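Local coordinates for DNA replication licensing factor MCM related protein (Thermoplasma acidophilum, PDB 4ME3) that probably acts as a replicative DNA helicase that binds single-stranded DNA and hydrolyses ATP, this fragment being its zinc-containing N-terminal domain, at residues A[39-44]-A[83-88]; A[90-95]-A[187-192]; A[137-142]-A[191-196]; A[143-148]-A[164-169]. All coordinates share one frame; numbering follows the deposited sequence.

Interaction 1: residues A[39-44]-A[83-88]; sequences QEYPEV and DYLLDR
Tyr-41 and Arg-88 bring the two backbones together, their CA atoms 7.0 Å apart, where the loop following helix 31-38 passes the 3-10 segment that comes after helix 69-84. Both pieces belong to the helical part of the MCM N-terminal domain, and the contact shows how one aromatic ring and one arginine can join a loop to the chain leaving a helix. The Tyr-41 ring carries the apolar half. Its CG stands anti to the backbone N (chi1 -172°), and Leu-85 CD1 lies over one face, displaced toward the rim, 3.9 Å from Tyr-41 CD1 in a CH-pi contact. CB of Pro-42, a residue preceded by a cis peptide bond, sits over the centre of the opposite face. Arg-88 O meets the ring edge in its plane, 3.6 Å from Tyr-41 CE2, while Arg-88 CB touches Tyr-41 CD2. Beyond the ring, the phenol oxygen is hydrogen-bonded to Ile-95 O, and His-38 packs against both Leu-85 and Arg-88. The arginine chain is bent at chi2 and chi3 and runs past the tyrosine side chain in the opposite direction. At its far end Arg-88 NH2 lies 2.8 Å from Gln-39 O. The same nitrogen, Arg-88 NH2, donates to Tyr-41 O at 2.9 Å, on a carbonyl lone pair, with that oxygen 30° out of the guanidinium plane.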
# COMPACT_ATOMS: atom_id res chain seq x y z
N GLN A 39 -7.14 -19.97 2.82
CA GLN A 39 -6.77 -21.26 2.26
C GLN A 39 -5.72 -21.14 1.16
O GLN A 39 -5.05 -22.12 0.82
CB GLN A 39 -8.01 -21.97 1.72
CG GLN A 39 -8.99 -22.39 2.79
CD GLN A 39 -8.36 -23.29 3.84
OE1 GLN A 39 -8.49 -23.05 5.04
NE2 GLN A 39 -7.68 -24.34 3.39
N GLU A 40 -5.58 -19.94 0.59
CA GLU A 40 -4.69 -19.73 -0.54
C GLU A 40 -3.57 -18.74 -0.23
O GLU A 40 -2.78 -18.40 -1.10
CB GLU A 40 -5.50 -19.26 -1.75
CG GLU A 40 -6.65 -20.20 -2.11
CD GLU A 40 -7.47 -19.71 -3.28
OE1 GLU A 40 -8.71 -19.83 -3.23
OE2 GLU A 40 -6.87 -19.21 -4.26
N TYR A 41 -3.52 -18.29 1.02
CA TYR A 41 -2.45 -17.40 1.47
C TYR A 41 -1.14 -18.17 1.58
O TYR A 41 -1.15 -19.36 1.92
CB TYR A 41 -2.82 -16.80 2.83
CG TYR A 41 -1.88 -15.72 3.30
CD1 TYR A 41 -2.02 -14.41 2.86
CD2 TYR A 41 -0.84 -16.01 4.17
CE1 TYR A 41 -1.15 -13.43 3.28
CE2 TYR A 41 0.03 -15.03 4.60
CZ TYR A 41 -0.13 -13.74 4.15
OH TYR A 41 0.73 -12.75 4.57
N PRO A 42 0.00 -17.51 1.30
CA PRO A 42 0.17 -16.11 0.90
C PRO A 42 0.10 -15.86 -0.60
O PRO A 42 0.34 -14.73 -1.03
CB PRO A 42 1.57 -15.79 1.41
CG PRO A 42 2.31 -17.07 1.27
CD PRO A 42 1.30 -18.17 1.53
N GLU A 43 -0.22 -16.89 -1.39
CA GLU A 43 -0.31 -16.73 -2.83
C GLU A 43 -1.44 -15.76 -3.19
O GLU A 43 -1.32 -14.95 -4.11
CB GLU A 43 -0.53 -18.08 -3.52
CG GLU A 43 0.70 -18.98 -3.53
CD GLU A 43 0.86 -19.77 -2.24
OE1 GLU A 43 0.18 -19.45 -1.25
OE2 GLU A 43 1.67 -20.73 -2.23
N VAL A 44 -2.54 -15.86 -2.44
CA VAL A 44 -3.62 -14.89 -2.54
C VAL A 44 -3.61 -14.07 -1.26
O VAL A 44 -3.64 -14.62 -0.16
CB VAL A 44 -4.99 -15.59 -2.69
CG1 VAL A 44 -6.10 -14.56 -2.80
CG2 VAL A 44 -4.98 -16.50 -3.91
N ASP A 83 -6.08 -11.68 13.24
CA ASP A 83 -7.30 -12.36 13.66
C ASP A 83 -7.69 -13.53 12.75
O ASP A 83 -8.30 -14.50 13.21
CB ASP A 83 -8.47 -11.37 13.73
CG ASP A 83 -8.31 -10.35 14.84
OD1 ASP A 83 -7.25 -10.33 15.51
OD2 ASP A 83 -9.25 -9.55 15.05
N TYR A 84 -7.34 -13.45 11.47
CA TYR A 84 -7.80 -14.44 10.50
C TYR A 84 -6.69 -15.33 9.93
O TYR A 84 -6.88 -16.53 9.79
CB TYR A 84 -8.52 -13.75 9.34
CG TYR A 84 -9.85 -13.15 9.71
CD1 TYR A 84 -9.94 -11.88 10.25
CD2 TYR A 84 -11.03 -13.86 9.50
CE1 TYR A 84 -11.16 -11.33 10.57
CE2 TYR A 84 -12.26 -13.32 9.83
CZ TYR A 84 -12.32 -12.06 10.36
OH TYR A 84 -13.54 -11.51 10.69
N LEU A 85 -5.55 -14.75 9.61
CA LEU A 85 -4.53 -15.47 8.84
C LEU A 85 -3.35 -15.93 9.68
O LEU A 85 -2.41 -16.53 9.16
CB LEU A 85 -4.02 -14.59 7.70
CG LEU A 85 -5.07 -14.13 6.69
CD1 LEU A 85 -4.46 -13.16 5.69
CD2 LEU A 85 -5.67 -15.32 5.97
N LEU A 86 -3.41 -15.67 10.98
CA LEU A 86 -2.23 -15.78 11.85
C LEU A 86 -1.46 -17.09 11.72
O LEU A 86 -0.23 -17.09 11.78
CB LEU A 86 -2.63 -15.55 13.31
CG LEU A 86 -1.49 -15.27 14.28
CD1 LEU A 86 -0.59 -14.15 13.78
CD2 LEU A 86 -2.05 -14.93 15.65
N ASP A 87 -2.16 -18.20 11.53
CA ASP A 87 -1.49 -19.51 11.49
C ASP A 87 -0.76 -19.76 10.16
O ASP A 87 -0.09 -20.78 10.01
CB ASP A 87 -2.49 -20.64 11.77
CG ASP A 87 -3.67 -20.63 10.83
OD1 ASP A 87 -4.67 -19.95 11.15
OD2 ASP A 87 -3.59 -21.30 9.78
N ARG A 88 -0.90 -18.83 9.22
CA ARG A 88 -0.19 -18.91 7.95
C ARG A 88 0.76 -17.72 7.80
O ARG A 88 1.40 -17.55 6.77
CB ARG A 88 -1.18 -18.94 6.79
CG ARG A 88 -2.40 -19.81 7.03
CD ARG A 88 -2.38 -21.09 6.21
NE ARG A 88 -2.55 -20.82 4.79
CZ ARG A 88 -2.95 -21.73 3.89
NH1 ARG A 88 -3.22 -22.97 4.27
NH2 ARG A 88 -3.08 -21.38 2.62

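Interaction 2: residues A[90-95]-A[187-192]; sequences TQRFNI and PNLSEF
At the junction where the helical part of the MCM N-terminal domain meets the OB domain, Arg-92 of the loop 90-95 reaches across to Glu-191 at the start of strand 191-201. The principle illustrated is a salt bridge combined with backbone carbonyls around one guanidinium. An ST motif shapes the loop: Thr-90 OG1 accepts a nearly straight bond from Phe-93 N at 3.0 Å. The arginine is extended from CG to NE, and its side chain crosses that of Glu-191 at about a right angle. Arg-92 NE donates to Glu-191 OE2 at 2.9 Å, meeting the carboxylate on its anti side, and Arg-92 NH2 adds a weak bond to the same oxygen at 3.1 Å. A second weak bond runs from Arg-92 NH2 to Ser-190 O. Leu-189 O lies over one face of the guanidinium, 3.1 Å above the plane, without a hydrogen bond to Arg-92 NE; it is itself hydrogen-bonded to Tyr-155 OH. The bend of the glutamate chain at chi2 (-57°) places CD beside Phe-93 CE1. The carboxylate touches the Phe-93 ring, whose plane is turned 52° from it, while Arg-92 CG sits over the centre of one face of that ring. Nearer the glutamate backbone the contact is apolar, with Ile-95 CD1 resting 4.1 Å from Glu-191 CB.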
# COMPACT_ATOMS: atom_id res chain seq x y z
N THR A 90 4.11 -15.49 9.08
CA THR A 90 5.39 -15.60 9.76
C THR A 90 6.08 -14.24 9.76
O THR A 90 5.54 -13.27 9.23
CB THR A 90 6.31 -16.63 9.09
OG1 THR A 90 6.61 -16.21 7.76
CG2 THR A 90 5.63 -17.99 9.04
N GLN A 91 7.27 -14.16 10.35
CA GLN A 91 8.02 -12.91 10.37
C GLN A 91 8.34 -12.47 8.94
O GLN A 91 8.53 -11.28 8.67
CB GLN A 91 9.31 -13.04 11.18
CG GLN A 91 10.28 -14.09 10.67
CD GLN A 91 11.61 -14.06 11.40
OE1 GLN A 91 11.85 -13.20 12.24
NE2 GLN A 91 12.48 -15.02 11.08
N ARG A 92 8.38 -13.43 8.02
CA ARG A 92 8.68 -13.15 6.62
C ARG A 92 7.42 -12.95 5.79
O ARG A 92 7.31 -11.97 5.06
CB ARG A 92 9.49 -14.30 6.02
CG ARG A 92 9.70 -14.16 4.52
CD ARG A 92 10.70 -15.19 4.00
NE ARG A 92 10.98 -15.00 2.58
CZ ARG A 92 11.88 -15.70 1.90
NH1 ARG A 92 12.59 -16.65 2.50
NH2 ARG A 92 12.07 -15.46 0.61
N PHE A 93 6.49 -13.89 5.91
CA PHE A 93 5.27 -13.85 5.11
C PHE A 93 4.15 -13.16 5.87
O PHE A 93 3.34 -13.82 6.53
CB PHE A 93 4.84 -15.27 4.71
CG PHE A 93 5.88 -16.01 3.93
CD1 PHE A 93 6.12 -15.70 2.60
CD2 PHE A 93 6.64 -17.01 4.52
CE1 PHE A 93 7.08 -16.37 1.87
CE2 PHE A 93 7.60 -17.69 3.80
CZ PHE A 93 7.82 -17.37 2.47
N ASN A 94 4.10 -11.84 5.78
CA ASN A 94 3.10 -11.05 6.49
C ASN A 94 2.53 -9.92 5.64
O ASN A 94 2.07 -8.92 6.17
CB ASN A 94 3.71 -10.47 7.77
CG ASN A 94 4.90 -9.57 7.50
OD1 ASN A 94 5.26 -9.32 6.35
ND2 ASN A 94 5.53 -9.09 8.56
N ILE A 95 2.55 -10.10 4.32
CA ILE A 95 2.00 -9.10 3.41
C ILE A 95 0.50 -9.33 3.19
O ILE A 95 0.07 -10.45 2.94
CB ILE A 95 2.71 -9.14 2.04
CG1 ILE A 95 4.19 -8.81 2.21
CG2 ILE A 95 2.06 -8.16 1.08
CD1 ILE A 95 5.00 -8.98 0.94
N PRO A 187 18.77 -10.44 0.74
CA PRO A 187 17.73 -10.37 -0.29
C PRO A 187 17.04 -11.70 -0.56
O PRO A 187 15.82 -11.74 -0.76
CB PRO A 187 18.50 -9.91 -1.54
CG PRO A 187 19.70 -9.21 -1.00
CD PRO A 187 20.07 -9.95 0.24
N ASN A 188 17.79 -12.80 -0.56
CA ASN A 188 17.22 -14.09 -0.88
C ASN A 188 16.25 -14.61 0.19
O ASN A 188 15.49 -15.54 -0.06
CB ASN A 188 18.32 -15.12 -1.16
CG ASN A 188 19.14 -14.78 -2.39
OD1 ASN A 188 18.73 -13.95 -3.20
ND2 ASN A 188 20.29 -15.42 -2.53
N LEU A 189 16.29 -14.00 1.37
CA LEU A 189 15.37 -14.36 2.45
C LEU A 189 14.30 -13.29 2.65
O LEU A 189 13.52 -13.35 3.60
CB LEU A 189 16.15 -14.55 3.76
CG LEU A 189 17.15 -15.71 3.78
CD1 LEU A 189 18.02 -15.62 5.02
CD2 LEU A 189 16.41 -17.04 3.73
N SER A 190 14.28 -12.32 1.75
CA SER A 190 13.35 -11.21 1.85
C SER A 190 12.18 -11.41 0.90
O SER A 190 12.24 -12.23 -0.02
CB SER A 190 14.06 -9.89 1.53
OG SER A 190 15.17 -9.68 2.39
N GLU A 191 11.11 -10.65 1.11
CA GLU A 191 9.97 -10.68 0.22
C GLU A 191 9.94 -9.45 -0.67
O GLU A 191 10.04 -8.32 -0.19
CB GLU A 191 8.67 -10.78 1.01
CG GLU A 191 8.41 -12.17 1.57
CD GLU A 191 8.39 -13.23 0.48
OE1 GLU A 191 7.47 -13.20 -0.37
OE2 GLU A 191 9.30 -14.09 0.45
N PHE A 192 9.81 -9.68 -1.98
CA PHE A 192 9.67 -8.60 -2.95
C PHE A 192 8.27 -8.57 -3.52
O PHE A 192 7.58 -9.60 -3.56
CB PHE A 192 10.65 -8.80 -4.10
CG PHE A 192 12.10 -8.76 -3.69
CD1 PHE A 192 12.72 -9.90 -3.21
CD2 PHE A 192 12.82 -7.60 -3.80
CE1 PHE A 192 14.05 -9.87 -2.84
CE2 PHE A 192 14.16 -7.56 -3.43
CZ PHE A 192 14.76 -8.70 -2.94

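Interaction 3: residues A[137-142]-A[191-196]; sequences FPKLKN and EFIDVQ
Glu-191 O is gripped by two consecutive amides, Lys-141 N at 2.9 Å and Asn-142 N at 3.1 Å, which makes a classic beta bulge in the antiparallel pairing of strands 123-147 and 191-201 in the OB domain. Asn-142 O closes the bulge by accepting from Glu-191 N. Beyond it the ladder is regular, with Lys-139 and Ile-193 forming one hydrogen-bonded pair and Phe-137 and Val-195 another. The bulge illustrates how one extra residue shifts the register without costing the sheet its bonds, here where the chain turns a corner, at Asn-142. On one face of the sheet, CG of Phe-137 stands between the backbone N and the carbonyl carbon (chi1 62°), and the ring crosses the valine side chain obliquely, with Val-195 CB over one face and Val-195 CG1 3.6 Å from Phe-137 CZ. An alanine at Phe-137 would probably leave Val-195 CB and CG1 without their aromatic cover and open a gap over Val-195. Val-195 CG2 presses tightly on Lys-139 CB at 3.5 Å, and the lysine's amine forms a salt bridge with Glu-221. Farther along, the aliphatic chain of Lys-141 packs on Ile-193. On the other face Pro-138 CB touches Phe-192 CB, and Leu-140 CD1 covers a face of the Phe-192 ring, 3.8 Å from Phe-192 CE2.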
# COMPACT_ATOMS: atom_id res chain seq x y z
N PHE A 137 8.98 -4.25 -12.19
CA PHE A 137 10.24 -4.51 -11.50
C PHE A 137 10.01 -4.84 -10.03
O PHE A 137 8.97 -4.48 -9.46
CB PHE A 137 11.18 -3.32 -11.63
CG PHE A 137 10.65 -2.05 -11.03
CD1 PHE A 137 9.81 -1.22 -11.75
CD2 PHE A 137 10.99 -1.69 -9.73
CE1 PHE A 137 9.31 -0.06 -11.19
CE2 PHE A 137 10.51 -0.53 -9.17
CZ PHE A 137 9.67 0.29 -9.90
N PRO A 138 10.96 -5.54 -9.40
CA PRO A 138 10.78 -5.93 -8.00
C PRO A 138 11.21 -4.84 -7.03
O PRO A 138 12.21 -4.15 -7.24
CB PRO A 138 11.70 -7.15 -7.87
CG PRO A 138 12.81 -6.86 -8.81
CD PRO A 138 12.20 -6.10 -9.97
N LYS A 139 10.44 -4.69 -5.96
CA LYS A 139 10.77 -3.77 -4.88
C LYS A 139 10.78 -4.53 -3.57
O LYS A 139 9.89 -5.33 -3.29
CB LYS A 139 9.76 -2.62 -4.81
CG LYS A 139 9.82 -1.82 -3.52
CD LYS A 139 8.51 -1.11 -3.24
CE LYS A 139 8.30 -0.91 -1.74
NZ LYS A 139 6.90 -0.50 -1.43
N LEU A 140 11.80 -4.28 -2.76
CA LEU A 140 11.92 -4.90 -1.45
C LEU A 140 10.74 -4.48 -0.58
O LEU A 140 10.48 -3.28 -0.42
CB LEU A 140 13.24 -4.47 -0.82
CG LEU A 140 13.71 -5.16 0.46
CD1 LEU A 140 13.87 -6.65 0.24
CD2 LEU A 140 15.01 -4.52 0.91
N LYS A 141 10.02 -5.45 -0.02
CA LYS A 141 8.83 -5.15 0.77
C LYS A 141 9.02 -5.53 2.23
O LYS A 141 8.84 -4.71 3.12
CB LYS A 141 7.61 -5.88 0.19
CG LYS A 141 6.31 -5.57 0.92
CD LYS A 141 5.95 -4.09 0.83
CE LYS A 141 4.65 -3.78 1.57
NZ LYS A 141 3.49 -4.53 1.02
N ASN A 142 9.37 -6.79 2.47
CA ASN A 142 9.75 -7.21 3.81
C ASN A 142 11.20 -7.66 3.79
O ASN A 142 11.53 -8.72 3.26
CB ASN A 142 8.84 -8.34 4.32
CG ASN A 142 8.90 -8.49 5.82
OD1 ASN A 142 9.31 -7.58 6.54
ND2 ASN A 142 8.49 -9.66 6.31
N GLU A 191 11.11 -10.65 1.11
CA GLU A 191 9.97 -10.68 0.22
C GLU A 191 9.94 -9.45 -0.67
O GLU A 191 10.04 -8.32 -0.19
CB GLU A 191 8.67 -10.78 1.01
CG GLU A 191 8.41 -12.17 1.57
CD GLU A 191 8.39 -13.23 0.48
OE1 GLU A 191 7.47 -13.20 -0.37
OE2 GLU A 191 9.30 -14.09 0.45
N PHE A 192 9.81 -9.68 -1.98
CA PHE A 192 9.67 -8.60 -2.95
C PHE A 192 8.27 -8.57 -3.52
O PHE A 192 7.58 -9.60 -3.56
CB PHE A 192 10.65 -8.80 -4.10
CG PHE A 192 12.10 -8.76 -3.69
CD1 PHE A 192 12.72 -9.90 -3.21
CD2 PHE A 192 12.82 -7.60 -3.80
CE1 PHE A 192 14.05 -9.87 -2.84
CE2 PHE A 192 14.16 -7.56 -3.43
CZ PHE A 192 14.76 -8.70 -2.94
N ILE A 193 7.85 -7.40 -4.00
CA ILE A 193 6.60 -7.27 -4.72
C ILE A 193 6.84 -6.59 -6.06
O ILE A 193 7.78 -5.81 -6.22
CB ILE A 193 5.56 -6.46 -3.92
CG1 ILE A 193 6.09 -5.06 -3.63
CG2 ILE A 193 5.20 -7.18 -2.63
CD1 ILE A 193 5.06 -4.14 -2.98
N ASP A 194 5.98 -6.90 -7.03
CA ASP A 194 6.00 -6.26 -8.33
C ASP A 194 5.60 -4.80 -8.20
O ASP A 194 4.71 -4.46 -7.42
CB ASP A 194 5.01 -6.93 -9.28
CG ASP A 194 5.40 -8.36 -9.62
OD1 ASP A 194 6.60 -8.62 -9.85
OD2 ASP A 194 4.50 -9.23 -9.66
N VAL A 195 6.26 -3.94 -8.97
CA VAL A 195 5.91 -2.53 -9.04
C VAL A 195 5.95 -2.09 -10.49
O VAL A 195 6.78 -2.55 -11.27
CB VAL A 195 6.87 -1.66 -8.22
CG1 VAL A 195 6.45 -0.18 -8.29
CG2 VAL A 195 6.92 -2.12 -6.78
N GLN A 196 5.04 -1.19 -10.86
CA GLN A 196 5.04 -0.62 -12.19
C GLN A 196 4.56 0.81 -12.09
O GLN A 196 3.64 1.11 -11.33
CB GLN A 196 4.10 -1.42 -13.10
CG GLN A 196 4.09 -0.96 -14.55
CD GLN A 196 3.16 -1.78 -15.41
OE1 GLN A 196 2.07 -2.16 -14.98
NE2 GLN A 196 3.58 -2.06 -16.63

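Interaction 4: residues A[143-148]-A[164-169]; sequences AAFECS and SEPQVC. With ZN (zinc ion), chain B.
Cys-147 and Cys-169 both hold SG anti to the backbone N (chi1 175° and 177°), and from facing segments the two thiolates converge on one zinc ion. They are half of a Cys4 zinc site of CxxC type in the zinc-binding part of the MCM N-terminal domain. Cys-147 SG binds zinc at 2.3 Å and Cys-169 SG binds it at 2.4 Å; Cys-150 and Cys-172 complete the site. The ligands also touch each other, with Cys-147 CB 3.6 Å from Cys-169 SG. No hydrogen bond joins the segments 143-148 and 164-169, so the contact is an example of a small zinc-bound unit held by metal at one end and by aromatic packing farther along. That packing centres on Phe-145, two residues before Cys-147 on the same strand. Pro-166 CD sits over the centre of one ring face, 3.3 Å above the plane, in a close CH-pi contact. Glu-165 CG comes obliquely to the ring, 3.3 Å from Phe-145 CE1, and the glutamate's carboxylate is turned 86° to the ring plane. Val-156 and Leu-185, from the neighbouring strands, also pack on Phe-145. An alanine at Phe-145 would probably open a gap beside Pro-166 CD and Glu-165 CG, removing the ring that packs against this loop. Ser-164 O approaches the far end of the ring, 3.5 Å from both Phe-145 CE2 and Phe-145 CZ.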
# COMPACT_ATOMS: atom_id res chain seq x y z
N ALA A 143 12.07 -6.83 4.36
CA ALA A 143 13.51 -7.03 4.26
C ALA A 143 14.07 -7.83 5.43
O ALA A 143 13.85 -7.49 6.59
CB ALA A 143 14.22 -5.70 4.17
N ALA A 144 14.81 -8.89 5.11
CA ALA A 144 15.49 -9.70 6.12
C ALA A 144 16.86 -9.12 6.43
O ALA A 144 17.67 -8.91 5.53
CB ALA A 144 15.63 -11.13 5.63
N PHE A 145 17.12 -8.86 7.71
CA PHE A 145 18.42 -8.36 8.15
C PHE A 145 19.08 -9.32 9.13
O PHE A 145 18.47 -9.72 10.12
CB PHE A 145 18.27 -6.98 8.81
CG PHE A 145 17.96 -5.88 7.85
CD1 PHE A 145 18.97 -5.21 7.18
CD2 PHE A 145 16.65 -5.49 7.61
CE1 PHE A 145 18.69 -4.19 6.29
CE2 PHE A 145 16.36 -4.47 6.73
CZ PHE A 145 17.38 -3.82 6.07
N GLU A 146 20.33 -9.69 8.86
CA GLU A 146 21.04 -10.63 9.71
C GLU A 146 21.91 -9.90 10.73
O GLU A 146 22.74 -9.05 10.37
CB GLU A 146 21.90 -11.57 8.87
CG GLU A 146 22.74 -12.53 9.70
CD GLU A 146 23.53 -13.51 8.85
OE1 GLU A 146 23.35 -13.51 7.61
OE2 GLU A 146 24.32 -14.29 9.42
N CYS A 147 21.72 -10.24 12.00
CA CYS A 147 22.46 -9.62 13.10
C CYS A 147 23.92 -10.07 13.10
O CYS A 147 24.20 -11.26 13.03
CB CYS A 147 21.81 -9.99 14.44
SG CYS A 147 22.71 -9.39 15.89
N SER A 148 24.83 -9.11 13.20
CA SER A 148 26.26 -9.43 13.19
C SER A 148 26.67 -10.23 14.42
O SER A 148 27.71 -10.88 14.43
CB SER A 148 27.09 -8.15 13.08
OG SER A 148 26.79 -7.25 14.13
N SER A 164 15.10 0.98 4.77
CA SER A 164 14.94 1.16 6.21
C SER A 164 15.61 0.01 6.94
O SER A 164 15.22 -1.15 6.79
CB SER A 164 13.46 1.21 6.59
OG SER A 164 12.79 2.25 5.89
N GLU A 165 16.64 0.33 7.73
CA GLU A 165 17.37 -0.69 8.48
C GLU A 165 16.86 -0.78 9.91
O GLU A 165 16.29 0.18 10.42
CB GLU A 165 18.87 -0.38 8.48
CG GLU A 165 19.72 -1.41 7.75
CD GLU A 165 21.11 -1.55 8.33
OE1 GLU A 165 21.47 -0.78 9.24
OE2 GLU A 165 21.85 -2.46 7.88
N PRO A 166 17.07 -1.93 10.56
CA PRO A 166 16.70 -2.04 11.98
C PRO A 166 17.75 -1.41 12.89
O PRO A 166 18.91 -1.29 12.51
CB PRO A 166 16.63 -3.55 12.21
CG PRO A 166 17.55 -4.13 11.19
CD PRO A 166 17.51 -3.22 10.00
N GLN A 167 17.33 -1.02 14.09
CA GLN A 167 18.25 -0.46 15.07
C GLN A 167 18.61 -1.51 16.11
O GLN A 167 19.75 -1.61 16.55
CB GLN A 167 17.62 0.75 15.76
CG GLN A 167 18.63 1.72 16.35
CD GLN A 167 19.30 2.57 15.29
OE1 GLN A 167 20.53 2.60 15.20
NE2 GLN A 167 18.51 3.27 14.49
N VAL A 168 17.61 -2.30 16.50
CA VAL A 168 17.78 -3.34 17.51
C VAL A 168 17.43 -4.71 16.96
O VAL A 168 16.50 -4.84 16.16
CB VAL A 168 16.91 -3.04 18.75
CG1 VAL A 168 15.45 -2.86 18.34
CG2 VAL A 168 17.03 -4.16 19.78
N CYS A 169 18.17 -5.73 17.38
CA CYS A 169 17.94 -7.10 16.93
C CYS A 169 16.72 -7.70 17.62
O CYS A 169 16.60 -7.63 18.85
CB CYS A 169 19.18 -7.95 17.19
SG CYS A 169 19.01 -9.71 16.75
ZN ZN B . 21.18 -10.39 17.36

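How the interactions relate
The contacts run from the helical part to the zinc site; interaction 4 is the most buried, with four of its six touching residues buried, and the others are mixed. Interactions 2 and 3 share Glu-191, whose side chain serves the former and whose backbone serves the latter, and Asn-142 ND2 ties them through Gln-91 O and Arg-92 O. The loops of interactions 1 and 2 adjoin at Tyr-41 OH. Interactions 3 and 4 use successive parts of strand 123-147, while Ser-190 OG bonds to Ala-144 N. Chemistry changes with place: arginines reach to backbone or carboxylate oxygens in 1 and 2, a backbone ladder joins strands in 3, and zinc and packing round an aromatic ring do the work in 4.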